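Local coordinates for nitrite transporter NirC (Salmonella enterica subsp. enterica serovar Typhimurium, PDB 4FC4), which forms a pentameric channel of the formate/nitrite transporter family that carries nitrite into and out of the cell across the cytoplasmic membrane, at residues 41-46 with 128-133; 46-51 with 58-63. All blocks are in the same frame, centred on the assembly; numbering follows the deposited sequence.

Overall arrangement
Both contacts use the C-terminal end of helix 24-51, and they share Phe46. Their centres lie about 11 Å apart, each about 18 Å from the centre of the chain. In interaction 1 the loop residue Leu130 packs beside the helix. In interaction 2 the chain turns back after helix 24-51 through a short connection, and helix 57-63 runs antiparallel to it. Along the chain, interaction 2 is nested inside the loop closed by interaction 1. The two also touch directly: Leu130 CD1 lies 3.6 Å from Thr47 OG1, and Ile45 CG2 lies 3.3 Å from Met61 O. Both border the second subunit of the pentamer.

Interaction 1 (41-46 with 128-133)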
loop_
_atom_site.group_PDB
_atom_site.type_symbol
_atom_site.label_atom_id
_atom_site.label_comp_id
_atom_site.label_asym_id
_atom_site.label_seq_id
_atom_site.Cartn_x
_atom_site.Cartn_y
_atom_site.Cartn_z
ATOM N N GLY B 41 -19.156 -6.058 3.151
ATOM C CA GLY B 41 -18.168 -6.527 2.183
ATOM C C GLY B 41 -18.728 -7.120 0.881
ATOM O O GLY B 41 -18.240 -6.824 -0.225
ATOM N N ILE B 42 -19.750 -7.971 0.995
ATOM C CA ILE B 42 -20.313 -8.615 -0.166
ATOM C C ILE B 42 -21.014 -7.566 -1.066
ATOM O O ILE B 42 -20.943 -7.639 -2.295
ATOM C CB ILE B 42 -21.394 -9.659 0.219
ATOM C CG1 ILE B 42 -20.764 -10.982 0.655
ATOM C CG2 ILE B 42 -22.298 -9.884 -1.012
ATOM C CD1 ILE B 42 -20.077 -11.803 -0.464
ATOM N N ILE B 43 -21.716 -6.605 -0.465
ATOM C CA ILE B 43 -22.387 -5.594 -1.256
ATOM C C ILE B 43 -21.299 -4.851 -2.042
ATOM O O ILE B 43 -21.462 -4.632 -3.256
ATOM C CB ILE B 43 -23.243 -4.621 -0.407
ATOM C CG1 ILE B 43 -24.397 -5.388 0.284
ATOM C CG2 ILE B 43 -23.786 -3.516 -1.322
ATOM C CD1 ILE B 43 -25.095 -4.670 1.414
ATOM N N LEU B 44 -20.166 -4.552 -1.383
ATOM C CA LEU B 44 -19.109 -3.757 -2.020
ATOM C C LEU B 44 -18.628 -4.481 -3.281
ATOM O O LEU B 44 -18.575 -3.915 -4.379
ATOM C CB LEU B 44 -17.931 -3.497 -1.070
ATOM C CG LEU B 44 -16.646 -2.963 -1.755
ATOM C CD1 LEU B 44 -16.923 -1.723 -2.625
ATOM C CD2 LEU B 44 -15.614 -2.610 -0.679
ATOM N N ILE B 45 -18.321 -5.761 -3.143
ATOM C CA ILE B 45 -17.580 -6.401 -4.241
ATOM C C ILE B 45 -18.542 -6.805 -5.348
ATOM O O ILE B 45 -18.183 -6.796 -6.488
ATOM C CB ILE B 45 -16.737 -7.599 -3.773
ATOM C CG1 ILE B 45 -17.657 -8.706 -3.210
ATOM C CG2 ILE B 45 -15.674 -7.159 -2.760
ATOM C CD1 ILE B 45 -16.963 -10.063 -3.134
ATOM N N PHE B 46 -19.786 -7.118 -5.016
ATOM C CA PHE B 46 -20.784 -7.305 -6.078
ATOM C C PHE B 46 -21.168 -6.022 -6.815
ATOM O O PHE B 46 -21.404 -6.065 -7.992
ATOM C CB PHE B 46 -21.971 -8.088 -5.564
ATOM C CG PHE B 46 -21.684 -9.531 -5.508
ATOM C CD1 PHE B 46 -20.856 -10.043 -4.480
ATOM C CD2 PHE B 46 -22.128 -10.396 -6.540
ATOM C CE1 PHE B 46 -20.514 -11.400 -4.441
ATOM C CE2 PHE B 46 -21.813 -11.748 -6.493
ATOM C CZ PHE B 46 -21.015 -12.248 -5.431
ATOM N N GLY B 128 -31.025 -0.504 -3.285
ATOM C CA GLY B 128 -29.732 -0.913 -3.832
ATOM C C GLY B 128 -29.839 -1.379 -5.311
ATOM O O GLY B 128 -30.754 -2.098 -5.695
ATOM N N SER B 129 -28.912 -0.936 -6.149
ATOM C CA SER B 129 -29.053 -1.106 -7.573
ATOM C C SER B 129 -28.814 -2.556 -8.043
ATOM O O SER B 129 -29.112 -2.859 -9.167
ATOM C CB SER B 129 -28.081 -0.184 -8.269
ATOM O OG SER B 129 -26.742 -0.567 -7.891
ATOM N N LEU B 130 -28.269 -3.421 -7.189
ATOM C CA LEU B 130 -27.957 -4.789 -7.550
ATOM C C LEU B 130 -29.185 -5.712 -7.670
ATOM O O LEU B 130 -29.070 -6.814 -8.244
ATOM C CB LEU B 130 -27.049 -5.392 -6.495
ATOM C CG LEU B 130 -25.601 -4.920 -6.436
ATOM C CD1 LEU B 130 -24.935 -5.498 -5.194
ATOM C CD2 LEU B 130 -24.859 -5.338 -7.696
ATOM N N LEU B 131 -30.337 -5.272 -7.133
ATOM C CA LEU B 131 -31.527 -6.116 -6.932
ATOM C C LEU B 131 -32.503 -6.235 -8.075
ATOM O O LEU B 131 -32.918 -7.371 -8.356
ATOM C CB LEU B 131 -32.326 -5.678 -5.710
ATOM C CG LEU B 131 -31.412 -5.597 -4.489
ATOM C CD1 LEU B 131 -32.171 -5.073 -3.277
ATOM C CD2 LEU B 131 -30.704 -6.925 -4.225
ATOM N N PRO B 132 -32.905 -5.078 -8.705
ATOM C CA PRO B 132 -34.061 -5.061 -9.610
ATOM C C PRO B 132 -33.808 -5.668 -10.990
ATOM O O PRO B 132 -34.752 -6.187 -11.601
ATOM C CB PRO B 132 -34.408 -3.566 -9.722
ATOM C CG PRO B 132 -33.084 -2.879 -9.579
ATOM C CD PRO B 132 -32.252 -3.740 -8.663
ATOM N N VAL B 133 -32.560 -5.623 -11.474
ATOM C CA VAL B 133 -32.288 -6.210 -12.806
ATOM C C VAL B 133 -31.988 -7.728 -12.772
ATOM O O VAL B 133 -31.087 -8.147 -12.027
ATOM C CB VAL B 133 -31.237 -5.396 -13.604
ATOM C CG1 VAL B 133 -31.169 -5.874 -15.053
ATOM C CG2 VAL B 133 -31.579 -3.907 -13.561
#
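Leu130 meets Ile43 and Phe46, residues three apart on helix 24-51. The contact is small, with 119 Å² buried in total, and Leu130 supplies the loop's whole share. Leu130 CA is 7.7 Å from Phe46 CA, the nearest CA pair of the two segments.

The apolar contacts go through CD1. Leu130 CD1 lies 4.0 Å from Phe46 CB, so it touches the root of the phenylalanine and not its ring. Leu130 CD1 is also 4.5 Å from Ile43 CG2, a looser approach to the branch methyl. The CA–CB bond of Phe46 points toward the loop, but CG is anti to the carbonyl carbon (chi1 -79°) and the ring leads away. Leu130 itself is extended, with CD1 anti to CA (chi2 172°). Both methyls face the helix, CD1 toward Phe46 CB and CD2 toward Phe46 O.

The other contacts are between methyls and backbone carbonyls. Leu130 CD2 sits 3.5 Å from Phe46 O, and Leu130 CD1 sits 4.1 Å from Ile43 O. These are van der Waals contacts. The Ile43 oxygen has a polar partner in Thr47 OG1, on the same helix.

The loop takes its shape from a type I beta turn, Gly128 to Leu131. Polar bonds to other residues hold it, Leu130 N being hydrogen-bonded to Tyr123 OH and Leu130 O to Ser136 OG.

All three touching residues are buried. The contact joins helix 24-51 to the connection between helices 98-125 and 137-147. Helix 137-147 packs on both Phe46 and Leu130 through Val138, while Leu204 of helix 198-209 touches Phe46 and Tyr195 of the second subunit packs on Ile43.

Interaction 2 (46-51 with 58-63); sequences FTLGNL and PLVMGA
Met61 reaches across to Gly49 and Phe46, and it carries most of this contact. Its CB only begins the reach; CG, SD and CE make the contacts. Met61 CG comes 3.9 Å from Gly49 CA. Met61 SD lies next, also 3.9 Å from Gly49 CA, over backbone that bears no side chain. A bend at chi3 (75°) then turns CE onto the Phe46 ring. Met61 CE sits over the centre of one face, 3.6 Å from the centroid of the Phe46 ring and 11° off the ring normal. This is a CH-pi contact. Met61 SD stands farther above the same face, 5.2 Å from the centroid of the Phe46 ring. A second, looser contact joins Leu48 CB to Val60 CG1 at 4.2 Å.

Around the pair, Leu48 also packs on Ala192 of the second subunit, and Leu59 on Leu48 of the third. The short segments run antiparallel at 166°, with their axes 8.9 Å apart, and Gly49 and Met61 have the nearest CA atoms. The arrangement is a helical hairpin with a short connection, closed by a Met-aromatic contact, within the all-helical formate/nitrite channel fold.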
loop_
_atom_site.group_PDB
_atom_site.type_symbol
_atom_site.label_atom_id
_atom_site.label_comp_id
_atom_site.label_asym_id
_atom_site.label_seq_id
_atom_site.Cartn_x
_atom_site.Cartn_y
_atom_site.Cartn_z
ATOM N N PHE B 46 -19.786 -7.118 -5.016
ATOM C CA PHE B 46 -20.784 -7.305 -6.078
ATOM C C PHE B 46 -21.168 -6.022 -6.815
ATOM O O PHE B 46 -21.404 -6.065 -7.992
ATOM C CB PHE B 46 -21.971 -8.088 -5.564
ATOM C CG PHE B 46 -21.684 -9.531 -5.508
ATOM C CD1 PHE B 46 -20.856 -10.043 -4.480
ATOM C CD2 PHE B 46 -22.128 -10.396 -6.540
ATOM C CE1 PHE B 46 -20.514 -11.400 -4.441
ATOM C CE2 PHE B 46 -21.813 -11.748 -6.493
ATOM C CZ PHE B 46 -21.015 -12.248 -5.431
ATOM N N THR B 47 -21.188 -4.879 -6.138
ATOM C CA THR B 47 -21.371 -3.618 -6.817
ATOM C C THR B 47 -20.241 -3.405 -7.807
ATOM O O THR B 47 -20.467 -2.992 -8.943
ATOM C CB THR B 47 -21.427 -2.479 -5.768
ATOM O OG1 THR B 47 -22.458 -2.850 -4.815
ATOM C CG2 THR B 47 -21.794 -1.113 -6.400
ATOM N N LEU B 48 -19.016 -3.689 -7.401
ATOM C CA LEU B 48 -17.917 -3.412 -8.268
ATOM C C LEU B 48 -17.897 -4.395 -9.440
ATOM O O LEU B 48 -17.718 -3.986 -10.601
ATOM C CB LEU B 48 -16.598 -3.417 -7.481
ATOM C CG LEU B 48 -16.477 -2.321 -6.384
ATOM C CD1 LEU B 48 -15.174 -2.532 -5.594
ATOM C CD2 LEU B 48 -16.507 -0.927 -6.990
ATOM N N GLY B 49 -18.069 -5.677 -9.128
ATOM C CA GLY B 49 -17.981 -6.746 -10.115
ATOM C C GLY B 49 -19.067 -6.585 -11.125
ATOM O O GLY B 49 -18.846 -6.851 -12.302
ATOM N N ASN B 50 -20.226 -6.103 -10.674
ATOM C CA ASN B 50 -21.411 -5.933 -11.533
ATOM C C ASN B 50 -21.167 -5.003 -12.701
ATOM O O ASN B 50 -21.818 -5.142 -13.698
ATOM C CB ASN B 50 -22.707 -5.535 -10.778
ATOM C CG ASN B 50 -23.983 -5.848 -11.601
ATOM O OD1 ASN B 50 -24.184 -6.977 -12.069
ATOM N ND2 ASN B 50 -24.850 -4.875 -11.753
ATOM N N LEU B 51 -20.187 -4.105 -12.613
ATOM C CA LEU B 51 -19.928 -3.175 -13.708
ATOM C C LEU B 51 -18.753 -3.537 -14.580
ATOM O O LEU B 51 -18.529 -2.891 -15.576
ATOM C CB LEU B 51 -19.711 -1.774 -13.173
ATOM C CG LEU B 51 -20.818 -1.053 -12.384
ATOM C CD1 LEU B 51 -20.136 -0.007 -11.491
ATOM C CD2 LEU B 51 -21.895 -0.405 -13.246
ATOM N N PRO B 58 -12.710 -11.591 -10.909
ATOM C CA PRO B 58 -12.010 -12.183 -9.726
ATOM C C PRO B 58 -10.921 -11.279 -9.065
ATOM O O PRO B 58 -10.780 -11.273 -7.827
ATOM C CB PRO B 58 -11.453 -13.535 -10.261
ATOM C CG PRO B 58 -12.391 -13.894 -11.465
ATOM C CD PRO B 58 -12.856 -12.570 -12.036
ATOM N N LEU B 59 -10.177 -10.520 -9.876
ATOM C CA LEU B 59 -9.119 -9.677 -9.369
ATOM C C LEU B 59 -9.676 -8.557 -8.513
ATOM O O LEU B 59 -9.219 -8.324 -7.365
ATOM C CB LEU B 59 -8.251 -9.131 -10.515
ATOM C CG LEU B 59 -7.175 -8.097 -10.135
ATOM C CD1 LEU B 59 -6.192 -8.666 -9.130
ATOM C CD2 LEU B 59 -6.493 -7.610 -11.404
ATOM N N VAL B 60 -10.676 -7.870 -9.064
ATOM C CA VAL B 60 -11.210 -6.709 -8.407
ATOM C C VAL B 60 -12.053 -7.074 -7.192
ATOM O O VAL B 60 -11.951 -6.471 -6.108
ATOM C CB VAL B 60 -11.976 -5.815 -9.412
ATOM C CG1 VAL B 60 -12.817 -4.728 -8.675
ATOM C CG2 VAL B 60 -10.978 -5.206 -10.422
ATOM N N MET B 61 -12.911 -8.054 -7.378
ATOM C CA MET B 61 -13.751 -8.486 -6.304
ATOM C C MET B 61 -12.872 -9.084 -5.189
ATOM O O MET B 61 -13.198 -8.934 -4.034
ATOM C CB MET B 61 -14.794 -9.481 -6.798
ATOM C CG MET B 61 -15.834 -8.832 -7.660
ATOM S SD MET B 61 -17.050 -10.004 -8.264
ATOM C CE MET B 61 -18.059 -10.305 -6.804
ATOM N N GLY B 62 -11.749 -9.721 -5.534
ATOM C CA GLY B 62 -10.878 -10.335 -4.526
ATOM C C GLY B 62 -10.145 -9.235 -3.793
ATOM O O GLY B 62 -10.111 -9.234 -2.572
ATOM N N ALA B 63 -9.578 -8.292 -4.544
ATOM C CA ALA B 63 -8.775 -7.227 -3.967
ATOM C C ALA B 63 -9.594 -6.280 -3.047
ATOM O O ALA B 63 -9.025 -5.514 -2.276
ATOM C CB ALA B 63 -8.057 -6.442 -5.081
#